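Local coordinates for poly-beta-1,6-N-acetyl-D-glucosamine export protein (Escherichia coli, PDB 4Y25) that exports the biofilm polysaccharide poly-beta-1,6-N-acetyl-D-glucosamine, probably in partly deacetylated form, across the outer membrane through its C-terminal beta-barrel domain, at residues His5-Gly17 with Asp29-Leu41. Residues are numbered along the deposited sequence; the frame is centred on the assembly and turned at random.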
loop_
_atom_site.group_PDB
_atom_site.type_symbol
_atom_site.label_atom_id
_atom_site.label_comp_id
_atom_site.label_asym_id
_atom_site.label_seq_id
_atom_site.Cartn_x
_atom_site.Cartn_y
_atom_site.Cartn_z
ATOM N N HIS A 5 12.390 -24.441 -0.348
ATOM C CA HIS A 5 11.592 -23.302 0.099
ATOM C C HIS A 5 11.899 -21.990 -0.628
ATOM O O HIS A 5 11.222 -20.987 -0.405
ATOM C CB HIS A 5 11.755 -23.115 1.613
ATOM C CG HIS A 5 13.177 -23.101 2.081
ATOM N ND1 HIS A 5 13.873 -24.252 2.383
ATOM C CD2 HIS A 5 14.025 -22.075 2.330
ATOM C CE1 HIS A 5 15.093 -23.937 2.779
ATOM N NE2 HIS A 5 15.211 -22.621 2.757
ATOM N N ASN A 6 12.916 -21.989 -1.486
ATOM C CA ASN A 6 13.172 -20.840 -2.354
ATOM C C ASN A 6 12.991 -21.200 -3.826
ATOM O O ASN A 6 13.938 -21.583 -4.513
ATOM C CB ASN A 6 14.574 -20.270 -2.115
ATOM C CG ASN A 6 14.866 -20.023 -0.647
ATOM O OD1 ASN A 6 13.964 -20.048 0.189
ATOM N ND2 ASN A 6 16.126 -19.754 -0.332
ATOM N N LEU A 7 11.754 -21.068 -4.297
ATOM C CA LEU A 7 11.393 -21.441 -5.658
ATOM C C LEU A 7 10.895 -20.222 -6.425
ATOM O O LEU A 7 11.149 -19.083 -6.033
ATOM C CB LEU A 7 10.311 -22.529 -5.661
ATOM C CG LEU A 7 10.500 -23.840 -4.887
ATOM C CD1 LEU A 7 10.224 -23.669 -3.399
ATOM C CD2 LEU A 7 9.595 -24.914 -5.466
ATOM N N ALA A 8 10.180 -20.468 -7.517
ATOM C CA ALA A 8 9.510 -19.400 -8.243
ATOM C C ALA A 8 8.281 -18.955 -7.455
ATOM O O ALA A 8 7.656 -19.760 -6.768
ATOM C CB ALA A 8 9.121 -19.859 -9.640
ATOM N N GLU A 9 7.937 -17.676 -7.549
ATOM C CA GLU A 9 6.840 -17.137 -6.755
ATOM C C GLU A 9 5.828 -16.365 -7.598
ATOM O O GLU A 9 6.192 -15.481 -8.371
ATOM C CB GLU A 9 7.391 -16.236 -5.645
ATOM C CG GLU A 9 6.330 -15.497 -4.847
ATOM C CD GLU A 9 6.912 -14.748 -3.662
ATOM O OE1 GLU A 9 6.488 -13.599 -3.414
ATOM O OE2 GLU A 9 7.789 -15.311 -2.975
ATOM N N LEU A 10 4.554 -16.711 -7.446
ATOM C CA LEU A 10 3.478 -15.963 -8.084
ATOM C C LEU A 10 2.750 -15.101 -7.062
ATOM O O LEU A 10 2.244 -15.602 -6.061
ATOM C CB LEU A 10 2.486 -16.900 -8.772
ATOM C CG LEU A 10 1.173 -16.237 -9.206
ATOM C CD1 LEU A 10 1.416 -15.143 -10.243
ATOM C CD2 LEU A 10 0.179 -17.269 -9.727
ATOM N N ARG A 11 2.702 -13.802 -7.318
ATOM C CA ARG A 11 1.944 -12.902 -6.465
ATOM C C ARG A 11 0.786 -12.312 -7.257
ATOM O O ARG A 11 0.961 -11.822 -8.374
ATOM C CB ARG A 11 2.845 -11.802 -5.890
ATOM C CG ARG A 11 2.252 -10.400 -5.934
ATOM C CD ARG A 11 3.068 -9.412 -5.109
ATOM N NE ARG A 11 3.251 -9.861 -3.729
ATOM C CZ ARG A 11 4.393 -10.331 -3.236
ATOM N NH1 ARG A 11 5.471 -10.417 -4.007
ATOM N NH2 ARG A 11 4.458 -10.714 -1.967
ATOM N N ILE A 12 -0.406 -12.398 -6.683
ATOM C CA ILE A 12 -1.592 -11.813 -7.287
ATOM C C ILE A 12 -2.373 -11.070 -6.210
ATOM O O ILE A 12 -2.666 -11.617 -5.147
ATOM C CB ILE A 12 -2.478 -12.883 -7.967
ATOM C CG1 ILE A 12 -3.841 -12.297 -8.335
ATOM C CG2 ILE A 12 -2.642 -14.103 -7.078
ATOM C CD1 ILE A 12 -3.789 -11.311 -9.476
ATOM N N ALA A 13 -2.680 -9.808 -6.478
ATOM C CA ALA A 13 -3.364 -8.971 -5.503
ATOM C C ALA A 13 -4.395 -8.101 -6.197
ATOM O O ALA A 13 -4.184 -7.654 -7.325
ATOM C CB ALA A 13 -2.366 -8.113 -4.740
ATOM N N GLY A 14 -5.512 -7.860 -5.522
ATOM C CA GLY A 14 -6.593 -7.119 -6.134
ATOM C C GLY A 14 -7.400 -6.270 -5.179
ATOM O O GLY A 14 -7.494 -6.557 -3.986
ATOM N N SER A 15 -7.993 -5.216 -5.725
ATOM C CA SER A 15 -8.809 -4.295 -4.951
ATOM C C SER A 15 -10.069 -3.943 -5.734
ATOM O O SER A 15 -10.009 -3.649 -6.927
ATOM C CB SER A 15 -8.011 -3.035 -4.608
ATOM O OG SER A 15 -8.846 -2.026 -4.077
ATOM N N THR A 16 -11.214 -3.984 -5.065
ATOM C CA THR A 16 -12.472 -3.645 -5.716
ATOM C C THR A 16 -13.433 -2.945 -4.763
ATOM O O THR A 16 -13.594 -3.352 -3.612
ATOM C CB THR A 16 -13.154 -4.892 -6.302
ATOM O OG1 THR A 16 -14.511 -4.580 -6.632
ATOM C CG2 THR A 16 -13.132 -6.028 -5.303
ATOM N N GLY A 17 -14.068 -1.884 -5.252
ATOM C CA GLY A 17 -14.980 -1.097 -4.442
ATOM C C GLY A 17 -16.410 -1.610 -4.455
ATOM O O GLY A 17 -16.997 -1.835 -5.515
ATOM N N ASP A 29 -14.718 0.427 -8.431
ATOM C CA ASP A 29 -13.485 0.375 -9.206
ATOM C C ASP A 29 -12.825 -0.984 -9.054
ATOM O O ASP A 29 -13.075 -1.700 -8.087
ATOM C CB ASP A 29 -12.522 1.482 -8.779
ATOM C CG ASP A 29 -12.792 2.791 -9.489
ATOM O OD1 ASP A 29 -13.327 2.755 -10.615
ATOM O OD2 ASP A 29 -12.467 3.856 -8.924
ATOM N N VAL A 30 -11.988 -1.340 -10.019
ATOM C CA VAL A 30 -11.344 -2.646 -10.022
ATOM C C VAL A 30 -9.843 -2.522 -10.253
ATOM O O VAL A 30 -9.403 -2.062 -11.306
ATOM C CB VAL A 30 -11.953 -3.564 -11.098
ATOM C CG1 VAL A 30 -11.171 -4.865 -11.196
ATOM C CG2 VAL A 30 -13.418 -3.837 -10.792
ATOM N N ASP A 31 -9.065 -2.927 -9.254
ATOM C CA ASP A 31 -7.610 -2.944 -9.354
ATOM C C ASP A 31 -7.103 -4.371 -9.269
ATOM O O ASP A 31 -7.415 -5.087 -8.319
ATOM C CB ASP A 31 -6.974 -2.095 -8.251
ATOM C CG ASP A 31 -6.873 -0.632 -8.624
ATOM O OD1 ASP A 31 -7.494 -0.231 -9.630
ATOM O OD2 ASP A 31 -6.174 0.118 -7.911
ATOM N N LEU A 32 -6.332 -4.792 -10.264
ATOM C CA LEU A 32 -5.751 -6.128 -10.246
ATOM C C LEU A 32 -4.315 -6.117 -10.743
ATOM O O LEU A 32 -4.029 -5.613 -11.829
ATOM C CB LEU A 32 -6.575 -7.091 -11.098
ATOM C CG LEU A 32 -6.063 -8.532 -11.050
ATOM C CD1 LEU A 32 -6.755 -9.320 -9.945
ATOM C CD2 LEU A 32 -6.236 -9.208 -12.393
ATOM N N THR A 33 -3.415 -6.676 -9.941
ATOM C CA THR A 33 -2.022 -6.812 -10.340
ATOM C C THR A 33 -1.529 -8.237 -10.104
ATOM O O THR A 33 -1.728 -8.811 -9.034
ATOM C CB THR A 33 -1.109 -5.809 -9.590
ATOM O OG1 THR A 33 0.262 -6.083 -9.907
ATOM C CG2 THR A 33 -1.303 -5.905 -8.084
ATOM N N THR A 34 -0.902 -8.811 -11.125
ATOM C CA THR A 34 -0.324 -10.142 -11.017
ATOM C C THR A 34 1.153 -10.102 -11.395
ATOM O O THR A 34 1.525 -9.527 -12.417
ATOM C CB THR A 34 -1.065 -11.160 -11.905
ATOM O OG1 THR A 34 -0.282 -12.356 -12.019
ATOM C CG2 THR A 34 -1.316 -10.586 -13.292
ATOM N N ILE A 35 1.992 -10.699 -10.554
ATOM C CA ILE A 35 3.438 -10.680 -10.760
ATOM C C ILE A 35 4.051 -12.049 -10.483
ATOM O O ILE A 35 3.736 -12.685 -9.477
ATOM C CB ILE A 35 4.125 -9.634 -9.852
ATOM C CG1 ILE A 35 3.606 -8.228 -10.157
ATOM C CG2 ILE A 35 5.636 -9.679 -10.026
ATOM C CD1 ILE A 35 4.207 -7.156 -9.277
ATOM N N VAL A 36 4.925 -12.503 -11.376
ATOM C CA VAL A 36 5.620 -13.768 -11.170
ATOM C C VAL A 36 7.132 -13.577 -11.040
ATOM O O VAL A 36 7.771 -12.951 -11.887
ATOM C CB VAL A 36 5.328 -14.765 -12.313
ATOM C CG1 VAL A 36 5.474 -14.090 -13.671
ATOM C CG2 VAL A 36 6.233 -15.986 -12.201
ATOM N N TYR A 37 7.695 -14.111 -9.962
ATOM C CA TYR A 37 9.135 -14.082 -9.749
ATOM C C TYR A 37 9.779 -15.376 -10.228
ATOM O O TYR A 37 9.218 -16.459 -10.058
ATOM C CB TYR A 37 9.459 -13.859 -8.271
ATOM C CG TYR A 37 9.128 -12.477 -7.760
ATOM C CD1 TYR A 37 7.836 -12.150 -7.375
ATOM C CD2 TYR A 37 10.111 -11.501 -7.651
ATOM C CE1 TYR A 37 7.527 -10.889 -6.902
ATOM C CE2 TYR A 37 9.812 -10.237 -7.181
ATOM C CZ TYR A 37 8.519 -9.935 -6.807
ATOM O OH TYR A 37 8.212 -8.680 -6.335
ATOM N N SER A 38 10.958 -15.255 -10.831
ATOM C CA SER A 38 11.753 -16.416 -11.212
ATOM C C SER A 38 12.354 -17.045 -9.954
ATOM O O SER A 38 12.304 -16.442 -8.880
ATOM C CB SER A 38 12.855 -16.012 -12.199
ATOM O OG SER A 38 13.827 -15.187 -11.578
ATOM N N PRO A 39 12.910 -18.264 -10.070
ATOM C CA PRO A 39 13.656 -18.799 -8.925
ATOM C C PRO A 39 14.891 -17.949 -8.649
ATOM O O PRO A 39 15.224 -17.102 -9.481
ATOM C CB PRO A 39 14.046 -20.209 -9.384
ATOM C CG PRO A 39 13.067 -20.550 -10.450
ATOM C CD PRO A 39 12.772 -19.259 -11.147
ATOM N N PRO A 40 15.552 -18.150 -7.498
ATOM C CA PRO A 40 16.823 -17.443 -7.316
ATOM C C PRO A 40 17.780 -17.796 -8.448
ATOM O O PRO A 40 18.437 -18.835 -8.386
ATOM C CB PRO A 40 17.328 -17.953 -5.960
ATOM C CG PRO A 40 16.560 -19.212 -5.703
ATOM C CD PRO A 40 15.224 -19.002 -6.342
ATOM N N LEU A 41 17.812 -16.946 -9.475
ATOM C CA LEU A 41 18.612 -17.162 -10.681
ATOM C C LEU A 41 20.037 -17.538 -10.297
ATOM O O LEU A 41 20.596 -18.516 -10.796
ATOM C CB LEU A 41 18.588 -15.911 -11.560
ATOM C CG LEU A 41 18.215 -16.112 -13.031
ATOM C CD1 LEU A 41 17.192 -17.228 -13.183
ATOM C CD2 LEU A 41 17.673 -14.816 -13.612
#
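Ile12 and Leu32 meet on the outer face of the first hairpin of the 16-stranded barrel. With CG1 anti to the backbone N (chi1 168°), Ile12 throws its CD1 across the seam into a hollow between Leu32 and Thr34, 3.6 Å from Leu32 CD1 and 3.7 Å from Thr34 CB. Gly14, paired with Leu32, adds no bump there. Two residues back on the same face, Leu10, which pairs with Val36, puts CD1 beside Thr34, 3.7 Å from its OG1 and 4.4 Å from Val36 CB. On the opposite, barrel-interior face, the Tyr37 ring leans inward and toward Arg11, with Glu9 O at its edge. The Arg11 chain bends at chi3, setting its guanidinium nearly perpendicular to that ring (89°), NH1 3.6 Å from Tyr37 CE1. The same NH1 forms a salt bridge to Glu9 OE1, while Glu9 OE2 reaches Arg296 of strand 283-297, which closes the barrel. Between the two faces, the strands run antiparallel, with paired backbone bonds from Glu9-Tyr37 to Ser15-Asp31 and a single one from Gly17 N to Asp29 O. Near the start of strand 8-17, Pro39 CD rests 4.0 Å from Ala8 CB. The chemistry divides by face: a largely aliphatic exterior consistent with membrane lipid, a charged cluster inside consistent with a polar, polysaccharide-conducting lumen.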